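Alpha-amylase/trypsin inhibitor (Eleusine coracana, PDB 1B1U) inhibits both trypsin and alpha-amylase and may protect ragi seeds against hydrolytic enzymes of their own and of outside origin. Local coordinates at residues C85-Q88 with V89-F93. Sequence-based numbering, arbitrary orientation.
Sequences CPRQ and VQRAF
The side chain of Q90 folds back from the first turn of helix 87-93 to the residue before the N-cap, C85. P86 occupies the N-cap position of this short helix, part of the disulfide-linked helical fold of cereal trypsin/alpha-amylase inhibitors. Q90 NE2 donates to C85 O at 2.7 Å. The acceptor lies close to the amide plane of Q90, but NE2 sits above the carbonyl plane of C85, and the N-H...O angle is 142°. Q90 CG lies anti to the carbonyl carbon, beside the backbone N, and the chain is extended beyond it (chi2 -163°); this brings the amide back to C85. The same Q90 NE2 lies 3.6 Å from C85 SG, the sulfur joined to C29 of helix 19-29. The other end of the buried amide is also satisfied, because OE1 accepts from R21 of that helix.

P86 O takes the first backbone bond of the helix, from V89 N at 3.1 Å, and a weak one from Q90 N. The P86 ring meets the CG2 branch of V89, a side chain that also packs against T28 and C29. P86 CG and V89 CG2 are 3.2 Å apart, tighter than usual for two carbons.

R87 and R91 sit one turn apart and run side by side, pointing the same way. Their guanidinium planes are 34° apart, with R87 CD over one face of the R91 group. Different acceptors take the two ends: R87 NE forms a salt bridge with D81, and R91 NH1 bonds to L79 O. Q88 crosses R91 at about a right angle; Q88 OE1 lies 3.5 Å from R91 CB. Backbone R91 N donates to R87 O at 2.7 Å, and that oxygen also lies in plane at the edge of the R91 guanidinium, without a hydrogen bond to NH1.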
loop_
_atom_site.group_PDB
_atom_site.type_symbol
_atom_site.label_atom_id
_atom_site.label_comp_id
_atom_site.label_asym_id
_atom_site.label_seq_id
_atom_site.Cartn_x
_atom_site.Cartn_y
_atom_site.Cartn_z
ATOM N N CYS A 85 -0.913 14.845 9.398
ATOM C CA CYS A 85 -0.300 13.714 8.704
ATOM C C CYS A 85 0.094 13.970 7.231
ATOM O O CYS A 85 -0.576 13.520 6.305
ATOM C CB CYS A 85 -1.220 12.485 8.804
ATOM S SG CYS A 85 -0.429 10.893 8.399
ATOM N N PRO A 86 1.187 14.709 7.005
ATOM C CA PRO A 86 1.635 14.992 5.644
ATOM C C PRO A 86 1.826 13.706 4.872
ATOM O O PRO A 86 2.148 12.683 5.454
ATOM C CB PRO A 86 2.966 15.722 5.838
ATOM C CG PRO A 86 3.340 15.512 7.266
ATOM C CD PRO A 86 2.051 15.358 8.003
ATOM N N ARG A 87 1.642 13.766 3.556
ATOM C CA ARG A 87 1.800 12.589 2.716
ATOM C C ARG A 87 3.243 12.098 2.654
ATOM O O ARG A 87 3.483 10.963 2.257
ATOM C CB ARG A 87 1.284 12.868 1.296
ATOM C CG ARG A 87 1.922 14.060 0.599
ATOM C CD ARG A 87 1.081 14.514 -0.598
ATOM N NE ARG A 87 -0.314 14.815 -0.253
ATOM C CZ ARG A 87 -1.093 15.645 -0.942
ATOM N NH1 ARG A 87 -0.622 16.262 -2.014
ATOM N NH2 ARG A 87 -2.348 15.844 -0.582
ATOM N N GLN A 88 4.201 12.936 3.043
ATOM C CA GLN A 88 5.612 12.537 3.011
ATOM C C GLN A 88 5.986 11.676 4.216
ATOM O O GLN A 88 7.047 11.053 4.248
ATOM C CB GLN A 88 6.529 13.763 2.946
ATOM C CG GLN A 88 8.027 13.429 2.774
ATOM C CD GLN A 88 8.299 12.015 2.232
ATOM O OE1 GLN A 88 7.812 11.642 1.167
ATOM N NE2 GLN A 88 9.083 11.232 2.971
ATOM N N VAL A 89 5.116 11.659 5.217
ATOM C CA VAL A 89 5.340 10.833 6.390
ATOM C C VAL A 89 4.756 9.480 5.971
ATOM O O VAL A 89 5.403 8.444 6.130
ATOM C CB VAL A 89 4.611 11.423 7.627
ATOM C CG1 VAL A 89 4.916 10.609 8.876
ATOM C CG2 VAL A 89 5.082 12.848 7.851
ATOM N N GLN A 90 3.558 9.519 5.384
ATOM C CA GLN A 90 2.865 8.319 4.893
ATOM C C GLN A 90 3.702 7.625 3.828
ATOM O O GLN A 90 3.902 6.418 3.870
ATOM C CB GLN A 90 1.492 8.684 4.309
ATOM C CG GLN A 90 0.856 9.898 4.969
ATOM C CD GLN A 90 -0.637 10.041 4.713
ATOM O OE1 GLN A 90 -1.321 9.090 4.329
ATOM N NE2 GLN A 90 -1.150 11.242 4.936
ATOM N N ARG A 91 4.194 8.404 2.871
ATOM C CA ARG A 91 5.020 7.875 1.803
ATOM C C ARG A 91 6.237 7.191 2.393
ATOM O O ARG A 91 6.659 6.138 1.921
ATOM C CB ARG A 91 5.465 9.004 0.880
ATOM C CG ARG A 91 4.653 9.104 -0.386
ATOM C CD ARG A 91 4.835 10.459 -1.053
ATOM N NE ARG A 91 3.946 10.627 -2.197
ATOM C CZ ARG A 91 2.620 10.746 -2.114
ATOM N NH1 ARG A 91 2.006 10.717 -0.933
ATOM N NH2 ARG A 91 1.902 10.896 -3.215
ATOM N N ALA A 92 6.815 7.796 3.425
ATOM C CA ALA A 92 7.994 7.222 4.079
ATOM C C ALA A 92 7.694 5.859 4.728
ATOM O O ALA A 92 8.530 4.968 4.710
ATOM C CB ALA A 92 8.541 8.196 5.127
ATOM N N PHE A 93 6.508 5.688 5.304
ATOM C CA PHE A 93 6.196 4.408 5.917
ATOM C C PHE A 93 5.720 3.347 4.914
ATOM O O PHE A 93 6.273 2.253 4.870
ATOM C CB PHE A 93 5.150 4.569 7.027
ATOM C CG PHE A 93 4.616 3.260 7.539
ATOM C CD1 PHE A 93 5.460 2.354 8.164
ATOM C CD2 PHE A 93 3.295 2.890 7.306
ATOM C CE1 PHE A 93 5.008 1.092 8.539
ATOM C CE2 PHE A 93 2.829 1.624 7.683
ATOM C CZ PHE A 93 3.699 0.723 8.299
#